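Local coordinates for protein extracellular ligand-binding receptor (Rhodopseudomonas palustris, PDB 4DQD) that binds aromatic acids such as 3-phenylpyruvate in its interdomain cleft and probably delivers them, as a periplasmic solute-binding protein, to an ABC-type uptake transporter, at residues F284-W289 with A328-L333; G72-P77 with M94-A99; R109-Y114 with A316-I321. All coordinates share one frame; numbering follows the deposited sequence.

Contact 1: residues F284-W289 with A328-L333. With 3PY (3-hydroxypyruvic acid), chain E; PPY (3-phenylpyruvic acid), chain B.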
loop_
_atom_site.group_PDB
_atom_site.type_symbol
_atom_site.label_atom_id
_atom_site.label_comp_id
_atom_site.label_asym_id
_atom_site.label_seq_id
_atom_site.Cartn_x
_atom_site.Cartn_y
_atom_site.Cartn_z
ATOM N N PHE A 284 2.684 7.392 0.630
ATOM C CA PHE A 284 1.915 6.777 -0.447
ATOM C C PHE A 284 2.452 7.072 -1.837
ATOM O O PHE A 284 2.288 6.266 -2.754
ATOM C CB PHE A 284 0.417 7.056 -0.270
ATOM C CG PHE A 284 -0.114 6.419 0.972
ATOM C CD1 PHE A 284 -0.320 7.167 2.118
ATOM C CD2 PHE A 284 -0.304 5.047 1.019
ATOM C CE1 PHE A 284 -0.755 6.552 3.283
ATOM C CE2 PHE A 284 -0.730 4.432 2.159
ATOM C CZ PHE A 284 -0.958 5.183 3.305
ATOM N N GLY A 285 3.131 8.206 -1.985
ATOM C CA GLY A 285 3.751 8.539 -3.253
ATOM C C GLY A 285 4.838 7.536 -3.590
ATOM O O GLY A 285 5.139 7.300 -4.764
ATOM N N VAL A 286 5.434 6.937 -2.559
ATOM C CA VAL A 286 6.562 6.039 -2.789
ATOM C C VAL A 286 6.092 4.726 -3.387
ATOM O O VAL A 286 6.883 3.979 -3.971
ATOM C CB VAL A 286 7.420 5.804 -1.505
ATOM C CG1 VAL A 286 7.009 4.519 -0.781
ATOM C CG2 VAL A 286 8.907 5.774 -1.872
ATOM N N HIS A 287 4.794 4.447 -3.286
ATOM C CA HIS A 287 4.284 3.242 -3.933
ATOM C C HIS A 287 4.293 3.369 -5.457
ATOM O O HIS A 287 4.423 2.374 -6.167
ATOM C CB HIS A 287 2.906 2.892 -3.397
ATOM C CG HIS A 287 2.877 2.733 -1.913
ATOM N ND1 HIS A 287 3.986 2.355 -1.187
ATOM C CD2 HIS A 287 1.874 2.892 -1.014
ATOM C CE1 HIS A 287 3.673 2.296 0.096
ATOM N NE2 HIS A 287 2.397 2.610 0.227
ATOM N N LEU A 288 4.182 4.594 -5.954
ATOM C CA LEU A 288 4.365 4.838 -7.390
ATOM C C LEU A 288 5.853 4.805 -7.723
ATOM O O LEU A 288 6.280 4.178 -8.686
ATOM C CB LEU A 288 3.788 6.201 -7.782
ATOM C CG LEU A 288 4.033 6.644 -9.227
ATOM C CD1 LEU A 288 3.607 5.572 -10.241
ATOM C CD2 LEU A 288 3.344 7.985 -9.530
ATOM N N TRP A 289 6.643 5.494 -6.902
ATOM C CA TRP A 289 8.085 5.561 -7.107
ATOM C C TRP A 289 8.708 4.162 -7.162
ATOM O O TRP A 289 9.450 3.855 -8.096
ATOM C CB TRP A 289 8.719 6.394 -5.976
ATOM C CG TRP A 289 10.190 6.644 -6.126
ATOM C CD1 TRP A 289 11.207 5.928 -5.556
ATOM C CD2 TRP A 289 10.809 7.694 -6.879
ATOM N NE1 TRP A 289 12.420 6.471 -5.908
ATOM C CE2 TRP A 289 12.203 7.554 -6.721
ATOM C CE3 TRP A 289 10.318 8.739 -7.671
ATOM C CZ2 TRP A 289 13.116 8.425 -7.327
ATOM C CZ3 TRP A 289 11.226 9.599 -8.275
ATOM C CH2 TRP A 289 12.608 9.432 -8.103
ATOM N N ALA A 328 16.569 -3.412 -2.615
ATOM C CA ALA A 328 16.037 -2.581 -1.556
ATOM C C ALA A 328 15.117 -1.513 -2.136
ATOM O O ALA A 328 15.538 -0.654 -2.910
ATOM C CB ALA A 328 17.155 -1.946 -0.727
ATOM N N LEU A 329 13.849 -1.598 -1.753
ATOM C CA LEU A 329 12.856 -0.581 -2.077
ATOM C C LEU A 329 12.470 0.143 -0.794
ATOM O O LEU A 329 12.780 -0.312 0.312
ATOM C CB LEU A 329 11.608 -1.233 -2.666
ATOM C CG LEU A 329 11.800 -1.952 -4.002
ATOM C CD1 LEU A 329 10.499 -2.655 -4.390
ATOM C CD2 LEU A 329 12.228 -0.970 -5.095
ATOM N N ASN A 330 11.784 1.272 -0.933
ATOM C CA ASN A 330 11.245 1.937 0.246
ATOM C C ASN A 330 10.261 1.035 0.977
ATOM O O ASN A 330 10.093 1.128 2.193
ATOM C CB ASN A 330 10.571 3.236 -0.170
ATOM C CG ASN A 330 11.572 4.296 -0.550
ATOM O OD1 ASN A 330 12.080 5.000 0.322
ATOM N ND2 ASN A 330 11.886 4.406 -1.847
ATOM N N ASN A 331 9.625 0.147 0.219
ATOM C CA ASN A 331 8.675 -0.796 0.783
ATOM C C ASN A 331 9.288 -2.039 1.413
ATOM O O ASN A 331 8.579 -2.811 2.059
ATOM C CB ASN A 331 7.671 -1.218 -0.287
ATOM C CG ASN A 331 6.501 -0.266 -0.389
ATOM O OD1 ASN A 331 5.553 -0.348 0.400
ATOM N ND2 ASN A 331 6.547 0.637 -1.370
ATOM N N GLY A 332 10.596 -2.231 1.251
ATOM C CA GLY A 332 11.265 -3.362 1.871
ATOM C C GLY A 332 12.254 -4.063 0.949
ATOM O O GLY A 332 12.574 -3.560 -0.124
ATOM N N LEU A 333 12.728 -5.234 1.372
ATOM C CA LEU A 333 13.699 -5.992 0.583
ATOM C C LEU A 333 12.943 -6.947 -0.326
ATOM O O LEU A 333 12.304 -7.885 0.152
ATOM C CB LEU A 333 14.640 -6.767 1.500
ATOM C CG LEU A 333 15.666 -7.645 0.787
ATOM C CD1 LEU A 333 16.611 -6.790 -0.038
ATOM C CD2 LEU A 333 16.433 -8.445 1.830
HETATM C C1 3PY E . 12.708 5.124 -9.498
HETATM O O1 3PY E . 11.563 4.862 -9.048
HETATM O O2 3PY E . 13.720 4.467 -9.127
HETATM C C2 3PY E . 12.842 6.230 -10.480
HETATM O O3 3PY E . 13.948 6.605 -10.848
HETATM C C3 3PY E . 11.604 6.826 -11.036
HETATM O O4 3PY E . 11.304 6.098 -12.175
HETATM C C1 PPY B . -6.914 -0.087 0.730
HETATM O O1 PPY B . -7.324 0.868 1.446
HETATM O O2 PPY B . -7.650 -0.810 0.058
HETATM C C2 PPY B . -5.491 -0.395 0.717
HETATM O O3 PPY B . -5.081 -1.263 -0.060
HETATM C C3 PPY B . -4.756 0.420 1.714
HETATM C "C1'" PPY B . -3.287 0.486 1.576
HETATM C "C2'" PPY B . -2.493 0.352 2.683
HETATM C "C3'" PPY B . -1.011 0.425 2.562
HETATM C "C4'" PPY B . -0.436 0.648 1.339
HETATM C "C5'" PPY B . -1.315 0.812 0.147
HETATM C "C6'" PPY B . -2.669 0.738 0.250
#
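Asn331 and His287 meet through a side-chain hydrogen bond in which the amide gives a proton to the ring: ND2 of Asn331 lies 3.1 Å from ND1 of His287, with an N-H...N angle of 162°. The acceptor lies in the amide plane, whereas the donor stands 19° out of the imidazole plane, the two planes being 37° apart. The same ND2 also binds Asp290 OD2, so it has two acceptors, the ring and the carboxylate, which probably helps to aim the amide at the histidine. Accepting at ND1 would leave the proton of a neutral His287 on NE2, the ring atom nearest the ligand, 3.6 Å from C4' of 3-phenylpyruvate. Phe284 meets that same C4' with the edge of its ring, through CE2. The two aromatic residues of segment 284-289 thus border the phenyl end of the ligand in the cleft of this periplasmic-binding-protein fold, while Asn330 and Asn331 are the central pair of a type I turn from Leu329 to Gly332 that links two short antiparallel strands. Val286 fits against the turn: its CG2 is 3.3 Å from ND2 of Asn330, and its CG1 packs on CB of the same residue. Asn330 ND2 is held by Asp290 OD1, so one aspartate grips both amides. Further along the helix, one face of the Trp289 indole receives O1 of the 3-hydroxypyruvate, 3.5 Å above the plane and offset toward the rim.

Contact 2: residues G72-P77 with M94-A99. With PPY (3-phenylpyruvic acid), chain B.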
loop_
_atom_site.group_PDB
_atom_site.type_symbol
_atom_site.label_atom_id
_atom_site.label_comp_id
_atom_site.label_asym_id
_atom_site.label_seq_id
_atom_site.Cartn_x
_atom_site.Cartn_y
_atom_site.Cartn_z
ATOM N N GLY A 72 -1.609 1.075 -10.799
ATOM C CA GLY A 72 -2.777 1.459 -10.012
ATOM C C GLY A 72 -3.567 0.262 -9.513
ATOM O O GLY A 72 -3.172 -0.881 -9.729
ATOM N N SER A 73 -4.654 0.510 -8.794
ATOM C CA SER A 73 -4.979 1.825 -8.257
ATOM C C SER A 73 -4.368 1.961 -6.856
ATOM O O SER A 73 -3.405 1.272 -6.513
ATOM C CB SER A 73 -6.505 1.989 -8.188
ATOM O OG SER A 73 -6.887 3.262 -7.685
ATOM N N SER A 74 -4.937 2.845 -6.045
ATOM C CA SER A 74 -4.397 3.159 -4.717
ATOM C C SER A 74 -4.981 2.258 -3.638
ATOM O O SER A 74 -4.364 2.067 -2.575
ATOM C CB SER A 74 -4.751 4.600 -4.343
ATOM O OG SER A 74 -4.323 5.520 -5.326
ATOM N N LEU A 75 -6.171 1.722 -3.897
ATOM C CA LEU A 75 -6.934 0.973 -2.905
ATOM C C LEU A 75 -7.234 -0.418 -3.417
ATOM O O LEU A 75 -7.323 -0.643 -4.629
ATOM C CB LEU A 75 -8.271 1.671 -2.610
ATOM C CG LEU A 75 -8.237 3.191 -2.410
ATOM C CD1 LEU A 75 -9.652 3.723 -2.117
ATOM C CD2 LEU A 75 -7.280 3.574 -1.281
ATOM N N THR A 76 -7.419 -1.346 -2.491
ATOM C CA THR A 76 -7.698 -2.729 -2.857
ATOM C C THR A 76 -8.977 -2.951 -3.684
ATOM O O THR A 76 -8.921 -3.588 -4.739
ATOM C CB THR A 76 -7.666 -3.633 -1.616
ATOM O OG1 THR A 76 -6.322 -3.655 -1.111
ATOM C CG2 THR A 76 -8.101 -5.058 -1.972
ATOM N N PRO A 77 -10.130 -2.441 -3.218
ATOM C CA PRO A 77 -11.360 -2.715 -3.979
ATOM C C PRO A 77 -11.310 -2.082 -5.366
ATOM O O PRO A 77 -11.922 -2.594 -6.305
ATOM C CB PRO A 77 -12.467 -2.075 -3.131
ATOM C CG PRO A 77 -11.770 -1.208 -2.129
ATOM C CD PRO A 77 -10.402 -1.791 -1.927
HETATM N N MSE A 94 1.201 -2.735 -12.245
HETATM C CA MSE A 94 1.865 -2.503 -10.957
HETATM C C MSE A 94 0.821 -1.923 -10.039
HETATM O O MSE A 94 0.492 -0.750 -10.150
HETATM C CB MSE A 94 2.989 -1.471 -11.124
HETATM C CG MSE A 94 3.868 -1.662 -12.359
HETATM SE SE MSE A 94 4.783 -3.397 -12.508
HETATM C CE MSE A 94 5.937 -3.184 -10.961
ATOM N N THR A 95 0.269 -2.734 -9.147
ATOM C CA THR A 95 -0.767 -2.198 -8.277
ATOM C C THR A 95 -0.111 -1.464 -7.125
ATOM O O THR A 95 0.981 -1.824 -6.697
ATOM C CB THR A 95 -1.740 -3.275 -7.765
ATOM O OG1 THR A 95 -2.781 -2.640 -7.004
ATOM C CG2 THR A 95 -1.034 -4.302 -6.886
HETATM N N MSE A 96 -0.767 -0.413 -6.641
HETATM C CA MSE A 96 -0.224 0.353 -5.519
HETATM C C MSE A 96 -0.965 0.074 -4.219
HETATM O O MSE A 96 -0.702 0.715 -3.201
HETATM C CB MSE A 96 -0.206 1.856 -5.833
HETATM C CG MSE A 96 0.712 2.194 -6.993
HETATM SE SE MSE A 96 0.722 4.095 -7.404
HETATM C CE MSE A 96 -1.117 4.318 -8.102
ATOM N N ALA A 97 -1.878 -0.898 -4.252
ATOM C CA ALA A 97 -2.677 -1.254 -3.076
ATOM C C ALA A 97 -2.070 -2.420 -2.275
ATOM O O ALA A 97 -1.012 -2.940 -2.635
ATOM C CB ALA A 97 -4.116 -1.554 -3.490
ATOM N N ALA A 98 -2.724 -2.824 -1.183
ATOM C CA ALA A 98 -2.015 -3.626 -0.174
ATOM C C ALA A 98 -2.469 -5.073 0.020
ATOM O O ALA A 98 -1.680 -5.903 0.474
ATOM C CB ALA A 98 -2.044 -2.905 1.178
ATOM N N ALA A 99 -3.727 -5.383 -0.278
ATOM C CA ALA A 99 -4.238 -6.705 0.089
ATOM C C ALA A 99 -3.539 -7.844 -0.649
ATOM O O ALA A 99 -3.251 -7.744 -1.844
ATOM C CB ALA A 99 -5.749 -6.781 -0.104
HETATM C C1 PPY B . -6.914 -0.087 0.730
HETATM O O1 PPY B . -7.324 0.868 1.446
HETATM O O2 PPY B . -7.650 -0.810 0.058
HETATM C C2 PPY B . -5.491 -0.395 0.717
HETATM O O3 PPY B . -5.081 -1.263 -0.060
HETATM C C3 PPY B . -4.756 0.420 1.714
HETATM C "C1'" PPY B . -3.287 0.486 1.576
HETATM C "C2'" PPY B . -2.493 0.352 2.683
HETATM C "C3'" PPY B . -1.011 0.425 2.562
HETATM C "C4'" PPY B . -0.436 0.648 1.339
HETATM C "C5'" PPY B . -1.315 0.812 0.147
HETATM C "C6'" PPY B . -2.669 0.738 0.250
HETATM O O HOH W 1 -1.713 3.194 -2.431
#
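Backbone hydrogen bonds join the two segments where the chain runs on from neighbouring strands: Gly72 N donates to Met94 O at 2.9 Å, and Met96 N reaches Ser73 O at 3.1 Å. Between them the CA of Thr95 makes a C-H...O contact of 3.1 Å with Gly72 O. A cis peptide links Gly72 to Ser73, where the chain leaves strand 69-71. One water donates to both Ser74 O and Met96 O, bridging the two loops. These loops follow adjacent parallel strands of a beta-alpha-beta unit, strand 69-71, helix 76-88 and strand 93-95, and, lying at the C-terminal ends of the strands, they help to form one wall of the ligand cleft. Side-chain bonding centres on Thr76 OG1, which accepts from Ala99 N at 3.2 Å. Thr76 OG1 also donates to the keto oxygen O3 of 3-phenylpyruvate, 2.9 Å away. Ala98 N donates to O3 as well. At the first turn of helix 76-88, Thr76 N makes a 2.6 Å bond to the carboxylate oxygen O2 of the ligand, a negative group that the helix dipole would probably favour; Arg175 supplies another ligand bond. Apolar packing completes the contact. The methyl of Ala97 presses on the backbone of Leu75 and Thr76, that of Ala98 touches the phenyl ring, and CB of Ala99 meets Thr76 CG2 tightly at 3.5 Å.

Contact 3: residues R109-Y114 with A316-I321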
loop_
_atom_site.group_PDB
_atom_site.type_symbol
_atom_site.label_atom_id
_atom_site.label_comp_id
_atom_site.label_asym_id
_atom_site.label_seq_id
_atom_site.Cartn_x
_atom_site.Cartn_y
_atom_site.Cartn_z
ATOM N N ARG A 109 -3.766 -14.956 -14.304
ATOM C CA ARG A 109 -4.029 -13.534 -14.494
ATOM C C ARG A 109 -3.091 -12.692 -13.639
ATOM O O ARG A 109 -2.539 -11.699 -14.107
ATOM C CB ARG A 109 -5.499 -13.215 -14.192
ATOM C CG ARG A 109 -6.462 -13.878 -15.192
ATOM C CD ARG A 109 -7.891 -14.014 -14.657
ATOM N NE ARG A 109 -7.987 -15.027 -13.604
ATOM C CZ ARG A 109 -8.440 -14.796 -12.374
ATOM N NH1 ARG A 109 -8.865 -13.588 -12.032
ATOM N NH2 ARG A 109 -8.481 -15.784 -11.486
ATOM N N ARG A 110 -2.885 -13.109 -12.391
ATOM C CA ARG A 110 -1.952 -12.417 -11.499
ATOM C C ARG A 110 -0.492 -12.556 -11.975
ATOM O O ARG A 110 0.407 -11.865 -11.507
ATOM C CB ARG A 110 -2.145 -12.913 -10.063
ATOM C CG ARG A 110 -3.483 -12.465 -9.482
ATOM C CD ARG A 110 -3.918 -13.281 -8.270
ATOM N NE ARG A 110 -5.002 -12.588 -7.581
ATOM C CZ ARG A 110 -6.260 -12.559 -8.003
ATOM N NH1 ARG A 110 -6.611 -13.229 -9.095
ATOM N NH2 ARG A 110 -7.174 -11.873 -7.326
ATOM N N LYS A 111 -0.276 -13.438 -12.941
ATOM C CA LYS A 111 1.003 -13.538 -13.626
ATOM C C LYS A 111 1.395 -12.178 -14.241
ATOM O O LYS A 111 2.575 -11.889 -14.432
ATOM C CB LYS A 111 0.910 -14.647 -14.692
ATOM C CG LYS A 111 2.215 -15.036 -15.366
ATOM C CD LYS A 111 3.284 -15.487 -14.356
ATOM C CE LYS A 111 3.006 -16.865 -13.753
ATOM N NZ LYS A 111 4.190 -17.336 -12.950
ATOM N N TRP A 112 0.396 -11.340 -14.531
ATOM C CA TRP A 112 0.646 -10.017 -15.112
ATOM C C TRP A 112 0.740 -8.899 -14.078
ATOM O O TRP A 112 0.940 -7.739 -14.429
ATOM C CB TRP A 112 -0.440 -9.684 -16.157
ATOM C CG TRP A 112 -0.304 -10.547 -17.358
ATOM C CD1 TRP A 112 -0.927 -11.741 -17.584
ATOM C CD2 TRP A 112 0.556 -10.322 -18.480
ATOM N NE1 TRP A 112 -0.513 -12.270 -18.789
ATOM C CE2 TRP A 112 0.402 -11.418 -19.351
ATOM C CE3 TRP A 112 1.445 -9.300 -18.828
ATOM C CZ2 TRP A 112 1.090 -11.515 -20.558
ATOM C CZ3 TRP A 112 2.134 -9.398 -20.024
ATOM C CH2 TRP A 112 1.953 -10.498 -20.876
ATOM N N VAL A 113 0.605 -9.247 -12.805
ATOM C CA VAL A 113 0.493 -8.231 -11.765
ATOM C C VAL A 113 1.694 -8.237 -10.831
ATOM O O VAL A 113 2.144 -9.299 -10.402
ATOM C CB VAL A 113 -0.796 -8.452 -10.938
ATOM C CG1 VAL A 113 -0.958 -7.349 -9.885
ATOM C CG2 VAL A 113 -2.001 -8.503 -11.859
ATOM N N TYR A 114 2.200 -7.047 -10.506
ATOM C CA TYR A 114 3.266 -6.906 -9.502
ATOM C C TYR A 114 2.827 -5.927 -8.432
ATOM O O TYR A 114 1.913 -5.131 -8.656
ATOM C CB TYR A 114 4.575 -6.453 -10.159
ATOM C CG TYR A 114 5.113 -7.530 -11.066
ATOM C CD1 TYR A 114 5.844 -8.595 -10.542
ATOM C CD2 TYR A 114 4.819 -7.531 -12.424
ATOM C CE1 TYR A 114 6.312 -9.600 -11.358
ATOM C CE2 TYR A 114 5.274 -8.539 -13.246
ATOM C CZ TYR A 114 6.018 -9.570 -12.710
ATOM O OH TYR A 114 6.463 -10.573 -13.527
ATOM N N ALA A 316 7.983 -8.727 -22.433
ATOM C CA ALA A 316 9.368 -8.701 -21.986
ATOM C C ALA A 316 9.505 -8.001 -20.631
ATOM O O ALA A 316 10.257 -8.459 -19.762
ATOM C CB ALA A 316 10.252 -8.034 -23.032
ATOM N N ILE A 317 8.791 -6.891 -20.445
ATOM C CA ILE A 317 8.778 -6.231 -19.143
ATOM C C ILE A 317 8.246 -7.190 -18.082
ATOM O O ILE A 317 8.833 -7.318 -17.009
ATOM C CB ILE A 317 7.942 -4.934 -19.154
ATOM C CG1 ILE A 317 8.598 -3.896 -20.077
ATOM C CG2 ILE A 317 7.776 -4.379 -17.732
ATOM C CD1 ILE A 317 7.785 -2.630 -20.258
ATOM N N ARG A 318 7.146 -7.878 -18.393
ATOM C CA ARG A 318 6.566 -8.823 -17.450
ATOM C C ARG A 318 7.593 -9.883 -17.065
ATOM O O ARG A 318 7.730 -10.205 -15.888
ATOM C CB ARG A 318 5.321 -9.498 -18.043
ATOM C CG ARG A 318 4.406 -10.172 -16.992
ATOM C CD ARG A 318 3.902 -11.526 -17.479
ATOM N NE ARG A 318 5.026 -12.446 -17.671
ATOM C CZ ARG A 318 5.599 -13.118 -16.678
ATOM N NH1 ARG A 318 5.134 -12.993 -15.440
ATOM N NH2 ARG A 318 6.633 -13.921 -16.920
ATOM N N ASP A 319 8.295 -10.429 -18.057
ATOM C CA ASP A 319 9.283 -11.481 -17.801
ATOM C C ASP A 319 10.432 -10.948 -16.942
ATOM O O ASP A 319 10.945 -11.634 -16.053
ATOM C CB ASP A 319 9.885 -12.008 -19.114
ATOM C CG ASP A 319 8.951 -12.929 -19.892
ATOM O OD1 ASP A 319 8.055 -13.563 -19.296
ATOM O OD2 ASP A 319 9.151 -13.046 -21.128
ATOM N N GLN A 320 10.856 -9.723 -17.224
ATOM C CA GLN A 320 12.028 -9.171 -16.548
ATOM C C GLN A 320 11.790 -8.813 -15.079
ATOM O O GLN A 320 12.662 -9.029 -14.232
ATOM C CB GLN A 320 12.571 -7.962 -17.318
ATOM C CG GLN A 320 13.164 -8.326 -18.678
ATOM C CD GLN A 320 14.365 -9.256 -18.560
ATOM O OE1 GLN A 320 15.206 -9.088 -17.678
ATOM N NE2 GLN A 320 14.441 -10.246 -19.446
ATOM N N ILE A 321 10.612 -8.276 -14.770
ATOM C CA ILE A 321 10.324 -7.908 -13.394
ATOM C C ILE A 321 10.296 -9.158 -12.515
ATOM O O ILE A 321 10.713 -9.134 -11.364
ATOM C CB ILE A 321 9.016 -7.087 -13.282
ATOM C CG1 ILE A 321 9.152 -5.773 -14.076
ATOM C CG2 ILE A 321 8.713 -6.803 -11.811
ATOM C CD1 ILE A 321 7.888 -4.915 -14.073
#
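Arg318 reaches from helix 311-321 across the indole of Trp112, joining that helix to the approach to strand 113-115, an outermost strand of the mixed sheet in this periplasmic-binding-protein fold. The aliphatic part of the arginine does the touching: CD stands over the six-membered ring in a CH-pi contact, 3.6 Å from its centroid and 13° off the normal, while CB and CG lie near CZ3 and CE3. Bends at chi2 and chi3 turn the chain so that the guanidinium rises away from the indole, its plane 80° from the ring's; any cation-pi attraction is long and at most weak. The bends instead bring NH1 to the backbone carbonyl of Lys111, bonded at 3.0 Å with the oxygen close to the guanidinium plane. NH1 has a second, charged partner in Glu322, and NH2 makes a salt bridge with Asp319 OD1, so acidic groups help to hold the guanidinium in place. The methylenes of Lys111 run obliquely past NH1, with CD closest, while NZ is carried on to the carbonyl of Pro338. Tyr114 presents its ring differently, with one face covered by Ile321, whose CG2 sits above the ring centre in a second CH-pi contact. His341 also stacks with this tyrosine. The phenol and guanidinium planes are 27° apart, but Tyr114 OH and Arg318 NH1 form no hydrogen bond, the angle being poor. The tyrosine hydroxyl turns instead to the helix backbone: Tyr114 OH donates a weak hydrogen bond to Arg318 O at 2.7 Å.

Overall arrangement
From the N terminus, contact 2 comes first, closing a short loop through helix 76-88 between residues 72-77 and 94-99. Contact 3 then opens at 109-114 and spans some two hundred residues to 316-321. Contact 1 opens within that span at 284-289 but closes beyond it at 328-333, so contacts 1 and 3 cross, whereas contact 2 precedes both. Contacts 2 and 3 share the mixed sheet through neighbouring strands 93-95 and 113-115, and Met94 packs on Tyr114 and Ile321. Met96 of contact 2 packs on Leu288 in helix 284-305. Contacts 1 and 2 both reach 3-phenylpyruvate, while contact 3 brings helix 311-321 to the sheet edge.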